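Local coordinates for protein DynF (Micromonospora chersina, PDB 6UBL) that is of unknown function but belongs to the dynemicin biosynthesis pathway and holds a palmitic acid molecule inside a beta barrel, at residues 65-70 with 82-87; 36-41 with 203-208; 130-135 with 153-158; 4-9 with 105-110; 28-33 with 74-79. All coordinates share one frame; numbering follows the deposited sequence.

Interaction 1. Residues 65-70 with 82-87; sequences RVVRSP and YTNLIE. With PLM (palmitic acid), chain C.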
# COMPACT_ATOMS: atom_id res chain seq x y z
N ARG A 65 20.38 3.37 0.33
CA ARG A 65 21.20 2.26 -0.16
C ARG A 65 20.22 1.19 -0.64
O ARG A 65 19.39 0.71 0.14
CB ARG A 65 22.13 1.77 0.94
CG ARG A 65 23.13 2.86 1.39
CD ARG A 65 24.13 2.37 2.42
NE ARG A 65 24.90 1.27 1.88
CZ ARG A 65 24.91 0.05 2.40
NH1 ARG A 65 24.25 -0.21 3.52
NH2 ARG A 65 25.61 -0.91 1.82
N VAL A 66 20.31 0.85 -1.92
CA VAL A 66 19.35 -0.03 -2.57
C VAL A 66 20.12 -1.16 -3.24
O VAL A 66 20.95 -0.91 -4.13
CB VAL A 66 18.50 0.71 -3.62
CG1 VAL A 66 17.57 -0.24 -4.34
CG2 VAL A 66 17.71 1.86 -2.96
N VAL A 67 19.86 -2.40 -2.82
CA VAL A 67 20.47 -3.56 -3.47
C VAL A 67 19.61 -3.98 -4.65
O VAL A 67 18.36 -3.98 -4.58
CB VAL A 67 20.69 -4.73 -2.49
CG1 VAL A 67 19.38 -5.22 -1.93
CG2 VAL A 67 21.43 -5.86 -3.21
N ARG A 68 20.27 -4.33 -5.75
CA ARG A 68 19.63 -4.83 -6.95
C ARG A 68 19.96 -6.30 -7.14
O ARG A 68 21.10 -6.72 -6.94
CB ARG A 68 20.10 -4.07 -8.20
CG ARG A 68 19.57 -2.66 -8.34
CD ARG A 68 20.16 -1.93 -9.56
NE ARG A 68 21.50 -1.41 -9.31
CZ ARG A 68 22.63 -2.04 -9.61
NH1 ARG A 68 22.61 -3.23 -10.21
NH2 ARG A 68 23.80 -1.46 -9.33
N SER A 69 18.96 -7.08 -7.54
CA SER A 69 19.19 -8.44 -7.97
C SER A 69 19.94 -8.40 -9.29
O SER A 69 19.99 -7.36 -9.95
CB SER A 69 17.85 -9.14 -8.19
OG SER A 69 17.18 -8.63 -9.35
N PRO A 70 20.50 -9.52 -9.74
CA PRO A 70 20.94 -9.59 -11.13
C PRO A 70 19.73 -9.36 -12.03
O PRO A 70 18.60 -9.69 -11.68
CB PRO A 70 21.48 -11.02 -11.27
CG PRO A 70 20.84 -11.80 -10.15
CD PRO A 70 20.66 -10.81 -9.03
N TYR A 82 14.90 -6.75 -9.37
CA TYR A 82 14.26 -6.70 -8.06
C TYR A 82 15.17 -5.95 -7.10
O TYR A 82 16.40 -6.07 -7.17
CB TYR A 82 14.00 -8.13 -7.58
CG TYR A 82 12.94 -8.77 -8.44
CD1 TYR A 82 11.60 -8.61 -8.14
CD2 TYR A 82 13.29 -9.46 -9.59
CE1 TYR A 82 10.62 -9.15 -8.94
CE2 TYR A 82 12.31 -10.01 -10.41
CZ TYR A 82 10.98 -9.85 -10.07
OH TYR A 82 10.00 -10.39 -10.87
N THR A 83 14.58 -5.16 -6.22
CA THR A 83 15.33 -4.26 -5.36
C THR A 83 14.90 -4.44 -3.92
O THR A 83 13.77 -4.84 -3.64
CB THR A 83 15.10 -2.80 -5.77
OG1 THR A 83 13.71 -2.49 -5.63
CG2 THR A 83 15.53 -2.55 -7.21
N ASN A 84 15.82 -4.18 -3.00
CA ASN A 84 15.47 -3.98 -1.60
C ASN A 84 16.10 -2.67 -1.16
O ASN A 84 17.26 -2.40 -1.46
CB ASN A 84 16.03 -5.05 -0.64
CG ASN A 84 15.36 -6.42 -0.75
OD1 ASN A 84 15.84 -7.38 -0.13
ND2 ASN A 84 14.26 -6.54 -1.49
N LEU A 85 15.35 -1.87 -0.39
CA LEU A 85 15.89 -0.68 0.26
C LEU A 85 16.45 -1.15 1.60
O LEU A 85 15.69 -1.57 2.47
CB LEU A 85 14.79 0.35 0.43
CG LEU A 85 15.10 1.64 1.18
CD1 LEU A 85 16.26 2.37 0.54
CD2 LEU A 85 13.86 2.53 1.21
N ILE A 86 17.78 -1.11 1.75
CA ILE A 86 18.42 -1.73 2.90
C ILE A 86 18.89 -0.74 3.97
O ILE A 86 19.16 -1.16 5.11
CB ILE A 86 19.58 -2.68 2.52
CG1 ILE A 86 20.75 -1.91 1.88
CG2 ILE A 86 19.10 -3.76 1.57
CD1 ILE A 86 21.96 -2.80 1.59
N GLU A 87 18.99 0.54 3.64
CA GLU A 87 19.37 1.53 4.64
C GLU A 87 18.98 2.89 4.08
O GLU A 87 19.01 3.11 2.86
CB GLU A 87 20.89 1.52 4.90
CG GLU A 87 21.28 2.21 6.21
CD GLU A 87 22.76 2.09 6.52
OE1 GLU A 87 23.53 1.64 5.64
OE2 GLU A 87 23.17 2.43 7.66
C1 PLM C . 18.06 1.32 -8.10
O1 PLM C . 18.93 1.49 -7.13
O2 PLM C . 18.36 0.98 -9.21
C2 PLM C . 16.65 1.63 -7.70
C3 PLM C . 16.44 2.94 -6.99
C4 PLM C . 14.98 3.10 -6.70
C5 PLM C . 14.66 3.88 -5.48
C6 PLM C . 13.17 3.91 -5.21
C7 PLM C . 12.73 5.29 -4.78
C8 PLM C . 13.60 5.86 -3.69
C9 PLM C . 13.57 5.07 -2.41
CA PLM C . 12.54 5.60 -1.45
CB PLM C . 13.03 6.86 -0.75
CC PLM C . 12.61 6.89 0.69
CD PLM C . 11.53 7.89 1.02
CE PLM C . 10.72 7.43 2.20
CF PLM C . 9.97 8.51 2.92
CG PLM C . 9.21 7.97 4.09
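R65 sets CG anti to its carbonyl carbon (chi1 -62°) and bends at chi3. E87 sets CG anti to its backbone N (chi1 -163°) and runs on extended. The two side chains lie side by side, and NH1 of R65 forms a salt bridge to OE1 of E87 at 2.9 Å. OE1 of E87 accepts through its anti lone pair. Guanidinium and carboxylate planes stand 80° apart. I86 holds CG1 in the crowded position, so its CD1 lies over one face of the guanidinium. NE and NH2 of R65 bind N39 and N20. A classic beta bulge underlies this, with I86 and E87 both facing R65. R65 N donates to E87 O, and I86 N donates to R65 O at 2.9 Å. V67 and N84 form the next hydrogen-bonded pair. Further on, Y82 N donates to OG of S69 at 3.0 Å. V66, R68, T83 and L85 share the other face. There CD of R68 lies 3.4 Å from O2 of the palmitic acid. The charge of R68 pairs with D38. Strand 54-68 runs between strands 37-50 and 81-92, and M133 of strand 129-141 packs on V66, T83 and L85.

Interaction 2. Residues 36-41 with 203-208; sequences GIDNLG and GGYLKP. With PLM (palmitic acid), chain C.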
# COMPACT_ATOMS: atom_id res chain seq x y z
N GLY A 36 24.52 -4.81 -7.75
CA GLY A 36 25.27 -3.93 -6.88
C GLY A 36 24.33 -3.28 -5.88
O GLY A 36 23.11 -3.39 -5.99
N ILE A 37 24.93 -2.63 -4.90
CA ILE A 37 24.21 -1.84 -3.91
C ILE A 37 24.44 -0.38 -4.26
O ILE A 37 25.55 0.13 -4.10
CB ILE A 37 24.68 -2.15 -2.48
CG1 ILE A 37 24.52 -3.64 -2.16
CG2 ILE A 37 23.87 -1.30 -1.50
CD1 ILE A 37 25.18 -4.05 -0.87
N ASP A 38 23.39 0.31 -4.70
CA ASP A 38 23.52 1.70 -5.10
C ASP A 38 23.48 2.58 -3.86
O ASP A 38 22.55 2.49 -3.05
CB ASP A 38 22.37 2.07 -6.05
CG ASP A 38 22.44 1.31 -7.36
OD1 ASP A 38 23.56 1.03 -7.82
OD2 ASP A 38 21.37 1.00 -7.92
N ASN A 39 24.48 3.45 -3.73
CA ASN A 39 24.55 4.43 -2.64
C ASN A 39 24.20 5.77 -3.28
O ASN A 39 25.03 6.37 -3.97
CB ASN A 39 25.93 4.44 -2.02
CG ASN A 39 26.25 3.14 -1.29
OD1 ASN A 39 26.06 3.04 -0.07
ND2 ASN A 39 26.71 2.14 -2.02
N LEU A 40 22.97 6.23 -3.07
CA LEU A 40 22.41 7.32 -3.85
C LEU A 40 21.89 8.45 -2.99
O LEU A 40 21.29 8.23 -1.93
CB LEU A 40 21.23 6.80 -4.70
CG LEU A 40 21.56 5.76 -5.76
CD1 LEU A 40 20.28 5.05 -6.19
CD2 LEU A 40 22.24 6.42 -6.95
N GLY A 41 22.06 9.68 -3.48
CA GLY A 41 21.41 10.81 -2.86
C GLY A 41 19.93 10.87 -3.20
O GLY A 41 19.48 10.31 -4.20
N GLY A 203 18.96 11.65 -6.54
CA GLY A 203 20.20 12.26 -6.96
C GLY A 203 21.07 11.25 -7.69
O GLY A 203 20.56 10.43 -8.46
N GLY A 204 22.37 11.30 -7.45
CA GLY A 204 23.29 10.36 -8.08
C GLY A 204 24.10 9.59 -7.05
O GLY A 204 23.81 9.63 -5.85
N TYR A 205 25.11 8.87 -7.52
CA TYR A 205 25.94 8.10 -6.61
C TYR A 205 26.71 9.03 -5.68
O TYR A 205 27.17 10.11 -6.08
CB TYR A 205 26.94 7.22 -7.36
CG TYR A 205 26.32 5.99 -7.99
CD1 TYR A 205 25.69 5.03 -7.21
CD2 TYR A 205 26.41 5.77 -9.35
CE1 TYR A 205 25.14 3.90 -7.78
CE2 TYR A 205 25.88 4.65 -9.93
CZ TYR A 205 25.24 3.71 -9.15
OH TYR A 205 24.72 2.60 -9.75
N LEU A 206 26.86 8.60 -4.43
CA LEU A 206 27.58 9.37 -3.43
C LEU A 206 28.94 8.76 -3.13
O LEU A 206 29.20 7.58 -3.38
CB LEU A 206 26.76 9.39 -2.14
CG LEU A 206 25.38 10.01 -2.32
CD1 LEU A 206 24.54 9.81 -1.07
CD2 LEU A 206 25.51 11.48 -2.67
N LYS A 207 29.83 9.60 -2.61
CA LYS A 207 31.05 9.11 -2.00
C LYS A 207 30.71 8.55 -0.62
O LYS A 207 29.78 9.02 0.04
CB LYS A 207 32.04 10.26 -1.83
CG LYS A 207 32.55 10.87 -3.13
CD LYS A 207 33.49 12.03 -2.83
CE LYS A 207 34.21 12.50 -4.09
NZ LYS A 207 33.30 12.80 -5.23
N PRO A 208 31.47 7.55 -0.14
CA PRO A 208 31.22 7.04 1.21
C PRO A 208 31.17 8.13 2.27
O PRO A 208 30.35 8.05 3.19
CB PRO A 208 32.36 6.04 1.44
CG PRO A 208 32.74 5.58 0.05
CD PRO A 208 32.51 6.78 -0.85
C1 PLM C . 18.06 1.32 -8.10
O1 PLM C . 18.93 1.49 -7.13
O2 PLM C . 18.36 0.98 -9.21
C2 PLM C . 16.65 1.63 -7.70
C3 PLM C . 16.44 2.94 -6.99
C4 PLM C . 14.98 3.10 -6.70
C5 PLM C . 14.66 3.88 -5.48
C6 PLM C . 13.17 3.91 -5.21
C7 PLM C . 12.73 5.29 -4.78
C8 PLM C . 13.60 5.86 -3.69
C9 PLM C . 13.57 5.07 -2.41
CA PLM C . 12.54 5.60 -1.45
CB PLM C . 13.03 6.86 -0.75
CC PLM C . 12.61 6.89 0.69
CD PLM C . 11.53 7.89 1.02
CE PLM C . 10.72 7.43 2.20
CF PLM C . 9.97 8.51 2.92
CG PLM C . 9.21 7.97 4.09
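The Y205 ring meets D38 and N39 at its edge, with CA of D38 in the ring plane and OD1 of D38 and O of N39 near it. CD2 of L40 approaches CD1 of Y205 obliquely at 3.7 Å. This is the antiparallel pairing of strands 37-50 and 193-205 that closes the beta barrel. The phenol OH of Y205 donates to OD1 of D38 at 2.7 Å. It arrives from above the carboxylate, 58° out of its plane, and the ring and carboxylate planes are 62° apart. OD2 of D38 makes a salt bridge to NE of R68 and lies 2.6 Å from O1 of the palmitic acid. D38 thus lies between the tyrosine, the arginine and the head of the acid. The positive charge of R68 would probably stabilise a negative charge at this site. L206 drapes CD1 over the backbone, 3.5 Å from N of G41. Its own N donates to O of N39. Near the barrel seam, G41 N donates to O of G204 in the carbonyl plane. G203 N then donates to O of G41 at 2.7 Å, from above the carbonyl plane.

Interaction 3. Residues 130-135 with 153-158; sequences ACRMAV and PIILTI. With PLM (palmitic acid), chain C.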
# COMPACT_ATOMS: atom_id res chain seq x y z
N ALA A 130 9.17 0.99 -15.39
CA ALA A 130 8.50 1.53 -14.22
C ALA A 130 9.14 0.93 -12.99
O ALA A 130 9.35 -0.29 -12.92
CB ALA A 130 7.01 1.19 -14.25
N CYS A 131 9.44 1.78 -12.02
CA CYS A 131 10.10 1.42 -10.78
C CYS A 131 9.17 1.70 -9.62
O CYS A 131 8.51 2.75 -9.57
CB CYS A 131 11.38 2.27 -10.65
SG CYS A 131 12.30 2.11 -9.12
N ARG A 132 9.12 0.77 -8.68
CA ARG A 132 8.30 0.90 -7.49
C ARG A 132 9.08 0.36 -6.29
O ARG A 132 9.93 -0.52 -6.43
CB ARG A 132 6.95 0.20 -7.58
CG ARG A 132 7.03 -1.31 -7.71
CD ARG A 132 5.70 -1.91 -8.11
NE ARG A 132 4.60 -1.70 -7.14
CZ ARG A 132 3.60 -0.84 -7.28
NH1 ARG A 132 3.52 -0.03 -8.32
NH2 ARG A 132 2.66 -0.77 -6.34
N MET A 133 8.77 0.90 -5.11
CA MET A 133 9.37 0.46 -3.86
C MET A 133 8.32 0.63 -2.78
O MET A 133 7.66 1.67 -2.70
CB MET A 133 10.61 1.32 -3.55
CG MET A 133 11.38 0.92 -2.30
SD MET A 133 12.30 -0.63 -2.48
CE MET A 133 13.76 -0.04 -3.37
N ALA A 134 8.16 -0.39 -1.94
CA ALA A 134 7.20 -0.41 -0.84
C ALA A 134 8.00 -0.35 0.46
O ALA A 134 8.81 -1.24 0.72
CB ALA A 134 6.36 -1.68 -0.89
N VAL A 135 7.78 0.70 1.25
CA VAL A 135 8.71 1.07 2.32
C VAL A 135 8.04 1.06 3.68
O VAL A 135 6.97 1.65 3.86
CB VAL A 135 9.35 2.44 2.05
CG1 VAL A 135 10.24 2.88 3.20
CG2 VAL A 135 10.15 2.40 0.75
N PRO A 153 2.59 -0.07 3.85
CA PRO A 153 3.82 0.38 3.21
C PRO A 153 3.59 1.64 2.38
O PRO A 153 2.56 1.79 1.72
CB PRO A 153 4.23 -0.81 2.33
CG PRO A 153 2.96 -1.55 2.07
CD PRO A 153 2.11 -1.35 3.30
N ILE A 154 4.58 2.54 2.43
CA ILE A 154 4.58 3.72 1.57
C ILE A 154 5.05 3.29 0.19
O ILE A 154 6.16 2.77 0.04
CB ILE A 154 5.48 4.82 2.15
CG1 ILE A 154 4.98 5.25 3.53
CG2 ILE A 154 5.52 6.00 1.19
CD1 ILE A 154 6.01 5.97 4.37
N ILE A 155 4.20 3.49 -0.81
CA ILE A 155 4.48 3.06 -2.17
C ILE A 155 5.14 4.23 -2.90
O ILE A 155 4.53 5.30 -3.07
CB ILE A 155 3.19 2.64 -2.89
CG1 ILE A 155 2.50 1.48 -2.15
CG2 ILE A 155 3.48 2.33 -4.35
CD1 ILE A 155 3.35 0.26 -1.88
N LEU A 156 6.40 4.05 -3.31
CA LEU A 156 7.18 5.10 -3.95
C LEU A 156 7.49 4.67 -5.38
O LEU A 156 7.93 3.54 -5.61
CB LEU A 156 8.50 5.31 -3.20
CG LEU A 156 8.24 5.73 -1.75
CD1 LEU A 156 9.38 5.33 -0.85
CD2 LEU A 156 8.01 7.23 -1.68
N THR A 157 7.24 5.55 -6.33
CA THR A 157 7.28 5.19 -7.74
C THR A 157 8.16 6.16 -8.52
O THR A 157 8.24 7.34 -8.21
CB THR A 157 5.88 5.14 -8.33
OG1 THR A 157 5.24 6.42 -8.18
CG2 THR A 157 5.04 4.07 -7.64
N ILE A 158 8.82 5.61 -9.53
CA ILE A 158 9.54 6.39 -10.52
C ILE A 158 9.12 5.85 -11.88
O ILE A 158 9.32 4.67 -12.17
CB ILE A 158 11.07 6.29 -10.37
CG1 ILE A 158 11.52 6.73 -8.98
CG2 ILE A 158 11.74 7.14 -11.45
CD1 ILE A 158 12.99 6.45 -8.71
C1 PLM C . 18.06 1.32 -8.10
O1 PLM C . 18.93 1.49 -7.13
O2 PLM C . 18.36 0.98 -9.21
C2 PLM C . 16.65 1.63 -7.70
C3 PLM C . 16.44 2.94 -6.99
C4 PLM C . 14.98 3.10 -6.70
C5 PLM C . 14.66 3.88 -5.48
C6 PLM C . 13.17 3.91 -5.21
C7 PLM C . 12.73 5.29 -4.78
C8 PLM C . 13.60 5.86 -3.69
C9 PLM C . 13.57 5.07 -2.41
CA PLM C . 12.54 5.60 -1.45
CB PLM C . 13.03 6.86 -0.75
CC PLM C . 12.61 6.89 0.69
CD PLM C . 11.53 7.89 1.02
CE PLM C . 10.72 7.43 2.20
CF PLM C . 9.97 8.51 2.92
CG PLM C . 9.21 7.97 4.09
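This antiparallel pair of strands, 129-141 and 154-161, is the part of the barrel wall that faces the bound palmitic acid. Backbone bonds tie C131 to I158, M133 to L156 and V135 to I154, each pair bonded both ways. These six residues turn to the palmitic acid side. CD1 of L156 makes two short contacts. One is from CD1 of L156 to CG2 of V135 at 3.4 Å. The other is from CD1 of L156 to the mid-chain atom CA of the palmitic acid at 3.2 Å. SG of C131 is anti to its backbone N (chi1 174°) and touches C4 of the acid at 3.7 Å. CD1 of I154 meets the chain's far end, atom CG.

R132, A134, I155 and T157 face outward, towards the second subunit. R132 bends at chi3 and lies alongside I155. Its guanidinium makes a salt bridge to E152 of the second subunit and a hydrogen bond to the backbone of Y176 there. OG1 of T157 bonds to Q174 on the neighbouring strand. CD1 of I155 closes on CB of A134 at 3.7 Å.

Interaction 4. Residues 4-9 with 105-110; sequences TKSVLF and NPDCLS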
# COMPACT_ATOMS: atom_id res chain seq x y z
N THR A 4 15.03 -12.45 7.25
CA THR A 4 14.72 -12.59 8.66
C THR A 4 13.69 -11.58 9.16
O THR A 4 13.33 -11.61 10.34
CB THR A 4 16.01 -12.45 9.50
OG1 THR A 4 16.57 -11.14 9.33
CG2 THR A 4 17.03 -13.51 9.09
N LYS A 5 13.22 -10.68 8.30
CA LYS A 5 12.31 -9.62 8.71
C LYS A 5 10.92 -10.18 9.01
O LYS A 5 10.46 -11.15 8.39
CB LYS A 5 12.20 -8.59 7.59
CG LYS A 5 13.53 -7.92 7.21
CD LYS A 5 13.96 -6.86 8.21
CE LYS A 5 15.17 -6.07 7.69
NZ LYS A 5 16.20 -6.94 7.04
N SER A 6 10.22 -9.56 9.97
CA SER A 6 8.92 -10.10 10.37
C SER A 6 7.83 -9.80 9.35
O SER A 6 6.88 -10.58 9.23
CB SER A 6 8.51 -9.59 11.76
OG SER A 6 9.04 -8.30 12.02
N VAL A 7 7.93 -8.70 8.61
CA VAL A 7 6.95 -8.32 7.60
C VAL A 7 7.69 -8.01 6.31
O VAL A 7 8.62 -7.21 6.31
CB VAL A 7 6.07 -7.12 8.01
CG1 VAL A 7 5.08 -6.79 6.87
CG2 VAL A 7 5.36 -7.39 9.31
N LEU A 8 7.30 -8.66 5.22
CA LEU A 8 7.93 -8.45 3.92
C LEU A 8 6.98 -7.70 3.00
O LEU A 8 5.83 -8.13 2.79
CB LEU A 8 8.30 -9.78 3.28
CG LEU A 8 9.04 -10.78 4.17
CD1 LEU A 8 9.35 -12.03 3.34
CD2 LEU A 8 10.29 -10.20 4.79
N PHE A 9 7.44 -6.56 2.45
CA PHE A 9 6.63 -5.78 1.51
C PHE A 9 6.96 -6.09 0.05
O PHE A 9 6.47 -5.39 -0.84
CB PHE A 9 6.76 -4.28 1.77
CG PHE A 9 6.20 -3.83 3.10
CD1 PHE A 9 4.97 -4.32 3.55
CD2 PHE A 9 6.87 -2.92 3.88
CE1 PHE A 9 4.45 -3.92 4.76
CE2 PHE A 9 6.36 -2.51 5.10
CZ PHE A 9 5.15 -3.01 5.54
N ASN A 105 12.34 0.97 9.18
CA ASN A 105 11.87 0.12 10.27
C ASN A 105 12.56 -1.24 10.16
O ASN A 105 12.36 -1.94 9.17
CB ASN A 105 10.37 -0.06 10.15
CG ASN A 105 9.77 -0.82 11.32
OD1 ASN A 105 10.47 -1.55 12.03
ND2 ASN A 105 8.47 -0.68 11.51
N PRO A 106 13.39 -1.63 11.13
CA PRO A 106 14.11 -2.92 11.01
C PRO A 106 13.21 -4.13 11.01
O PRO A 106 13.68 -5.22 10.68
CB PRO A 106 15.06 -2.92 12.22
CG PRO A 106 14.39 -2.03 13.22
CD PRO A 106 13.66 -0.97 12.43
N ASP A 107 11.93 -3.99 11.39
CA ASP A 107 11.02 -5.12 11.40
C ASP A 107 10.45 -5.42 10.02
O ASP A 107 9.77 -6.45 9.86
CB ASP A 107 9.81 -4.84 12.30
CG ASP A 107 10.17 -4.75 13.77
OD1 ASP A 107 11.13 -5.41 14.20
OD2 ASP A 107 9.43 -4.04 14.50
N CYS A 108 10.69 -4.56 9.04
CA CYS A 108 10.05 -4.62 7.74
C CYS A 108 11.09 -4.76 6.64
O CYS A 108 12.14 -4.11 6.68
CB CYS A 108 9.34 -3.29 7.43
SG CYS A 108 8.07 -2.81 8.57
N LEU A 109 10.80 -5.59 5.64
CA LEU A 109 11.59 -5.60 4.41
C LEU A 109 10.97 -4.61 3.42
O LEU A 109 9.85 -4.81 2.95
CB LEU A 109 11.65 -6.99 3.78
CG LEU A 109 12.41 -6.95 2.44
CD1 LEU A 109 13.90 -6.67 2.68
CD2 LEU A 109 12.22 -8.22 1.63
N SER A 110 11.71 -3.54 3.10
CA SER A 110 11.32 -2.60 2.06
C SER A 110 11.85 -3.10 0.73
O SER A 110 13.05 -3.35 0.59
CB SER A 110 11.87 -1.21 2.37
OG SER A 110 11.26 -0.66 3.54
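Hydrogen bonds come first. O of D107 accepts from the side-chain hydroxyl OG of S6 at 2.9 Å, on a lone pair, and from N of V7, nearly along the C=O axis. L109 N donates to O of V7 at 2.8 Å, and F9 N donates to O of L109. CD2 of L8 touches CB of L109 at 3.6 Å. The F9 ring brings CE2 to CB and SG of C108, an oblique sulfur-aromatic contact. K5 bends at chi2 and crosses L109 at about a right angle, with its CD 3.0 Å from O of P106 and 3.6 Å from O of C108. An alanine here would remove that methylene arm and would probably uncover the carbonyls of P106 and C108. The turn at D107 is held by OD1 of N105, which accepts from N of D107 in an Asx turn. Short strand 7-8 pairs in parallel with the start of strand 108-115. That strand bonds through S110 to L85 of strand 81-92, while F9 packs on A134 of strand 129-141.

Interaction 5. Residues 28-33 with 74-79; sequences VPWTPP and GEWADA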
# COMPACT_ATOMS: atom_id res chain seq x y z
N VAL A 28 24.88 4.01 -17.15
CA VAL A 28 24.77 3.80 -18.59
C VAL A 28 23.30 3.62 -18.94
O VAL A 28 22.68 2.66 -18.46
CB VAL A 28 25.57 2.55 -19.00
CG1 VAL A 28 25.61 2.41 -20.51
CG2 VAL A 28 26.97 2.59 -18.41
N PRO A 29 22.72 4.47 -19.79
CA PRO A 29 21.30 4.32 -20.10
C PRO A 29 21.03 3.03 -20.86
O PRO A 29 21.89 2.50 -21.57
CB PRO A 29 20.97 5.55 -20.96
CG PRO A 29 22.09 6.53 -20.70
CD PRO A 29 23.30 5.67 -20.42
N TRP A 30 19.81 2.52 -20.69
CA TRP A 30 19.29 1.40 -21.48
C TRP A 30 20.11 0.13 -21.31
O TRP A 30 20.13 -0.72 -22.21
CB TRP A 30 19.18 1.77 -22.97
CG TRP A 30 18.48 3.06 -23.25
CD1 TRP A 30 19.03 4.18 -23.81
CD2 TRP A 30 17.09 3.37 -23.05
NE1 TRP A 30 18.09 5.16 -23.95
CE2 TRP A 30 16.88 4.69 -23.49
CE3 TRP A 30 16.00 2.65 -22.53
CZ2 TRP A 30 15.64 5.32 -23.42
CZ3 TRP A 30 14.76 3.28 -22.46
CH2 TRP A 30 14.60 4.60 -22.91
N THR A 31 20.83 -0.01 -20.20
CA THR A 31 21.77 -1.11 -20.01
C THR A 31 21.52 -1.79 -18.67
O THR A 31 21.68 -1.15 -17.61
CB THR A 31 23.20 -0.58 -20.10
OG1 THR A 31 23.41 0.03 -21.38
CG2 THR A 31 24.22 -1.69 -19.88
N PRO A 32 21.09 -3.05 -18.66
CA PRO A 32 20.90 -3.75 -17.38
C PRO A 32 22.23 -3.90 -16.66
O PRO A 32 23.18 -4.48 -17.22
CB PRO A 32 20.34 -5.12 -17.80
CG PRO A 32 19.70 -4.87 -19.16
CD PRO A 32 20.64 -3.87 -19.80
N PRO A 33 22.36 -3.39 -15.43
CA PRO A 33 23.66 -3.43 -14.75
C PRO A 33 23.91 -4.75 -14.04
O PRO A 33 22.99 -5.50 -13.70
CB PRO A 33 23.55 -2.29 -13.73
CG PRO A 33 22.09 -2.28 -13.38
CD PRO A 33 21.36 -2.61 -14.67
N GLY A 74 20.10 -9.81 -20.06
CA GLY A 74 21.06 -8.83 -20.50
C GLY A 74 20.54 -7.88 -21.56
O GLY A 74 21.23 -6.92 -21.89
N GLU A 75 19.36 -8.15 -22.10
CA GLU A 75 18.72 -7.29 -23.08
C GLU A 75 17.70 -6.41 -22.37
O GLU A 75 16.81 -6.91 -21.68
CB GLU A 75 18.01 -8.13 -24.14
CG GLU A 75 18.84 -9.29 -24.65
CD GLU A 75 19.91 -8.88 -25.64
OE1 GLU A 75 19.85 -7.73 -26.14
OE2 GLU A 75 20.81 -9.69 -25.90
N TRP A 76 17.80 -5.09 -22.59
CA TRP A 76 16.96 -4.14 -21.86
C TRP A 76 15.47 -4.48 -21.96
O TRP A 76 14.76 -4.49 -20.95
CB TRP A 76 17.23 -2.72 -22.36
CG TRP A 76 16.36 -1.66 -21.74
CD1 TRP A 76 15.19 -1.16 -22.25
CD2 TRP A 76 16.58 -0.97 -20.50
NE1 TRP A 76 14.68 -0.20 -21.41
CE2 TRP A 76 15.51 -0.06 -20.33
CE3 TRP A 76 17.57 -1.02 -19.53
CZ2 TRP A 76 15.40 0.77 -19.22
CZ3 TRP A 76 17.47 -0.19 -18.42
CH2 TRP A 76 16.40 0.70 -18.28
N ALA A 77 14.98 -4.75 -23.17
CA ALA A 77 13.53 -4.86 -23.36
C ALA A 77 12.93 -5.91 -22.43
O ALA A 77 11.81 -5.74 -21.94
CB ALA A 77 13.21 -5.15 -24.83
N ASP A 78 13.65 -7.00 -22.19
CA ASP A 78 13.19 -8.11 -21.37
C ASP A 78 13.60 -8.02 -19.91
O ASP A 78 13.14 -8.82 -19.09
CB ASP A 78 13.75 -9.43 -21.93
CG ASP A 78 13.21 -9.75 -23.30
OD1 ASP A 78 12.05 -9.38 -23.58
OD2 ASP A 78 13.96 -10.33 -24.12
N ALA A 79 14.48 -7.08 -19.57
CA ALA A 79 15.14 -7.10 -18.27
C ALA A 79 14.20 -6.66 -17.15
O ALA A 79 13.49 -5.65 -17.27
CB ALA A 79 16.36 -6.19 -18.29
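Tight packing gathers round W76. The edge of W30 points at the face of W76 in an offset edge-to-face pair, with planes at 85°. CE3 of W30 comes 3.3 Å from NE1 of W76. CA of W30 lies over the six-membered ring of W76, 3.8 Å from its centroid, a CH-pi contact. W30 takes positive phi (61°) in a type II turn from V28 to T31, which swings its backbone across the indole. CD of P32 lies 4.2 Å from CE3 of W76, and CG of P32 touches CB of A79 at 3.7 Å. W76 is also held by a hydrogen bond from NE1 to O of S127 and a cation-pi contact with K129. A serine in place of W76 would remove this indole and would probably leave W30 and P32 poorly supported.

The other side is looser. G74 and E75 are exposed to solvent, and E75 is poorly ordered. No hydrogen bond joins the segments. Both are loops, one leading into strand 37-50, the other linking strands 54-68 and 81-92.

Interactions 1, 2 and 3 all touch the palmitic acid and sit on one closed wall of strands. Interactions 1 and 2 meet near its head, where V66 O and D38 N make a probable hydrogen bond at 2.8 Å. Interactions 1 and 3 meet beside the acyl chain, where CE of M133 lies 3.3 Å from OG1 of T83. Interactions 3 and 4 join through F9, whose CG is 3.7 Å from CB of P153, and both reach the second subunit. The side chain of F9 is about 11 Å from the acid. Interaction 5 lies outermost, its centre about 17 Å from that of interaction 1, and reaches it through P33 and R68. The side chain of W76 remains about 9 Å from the acid.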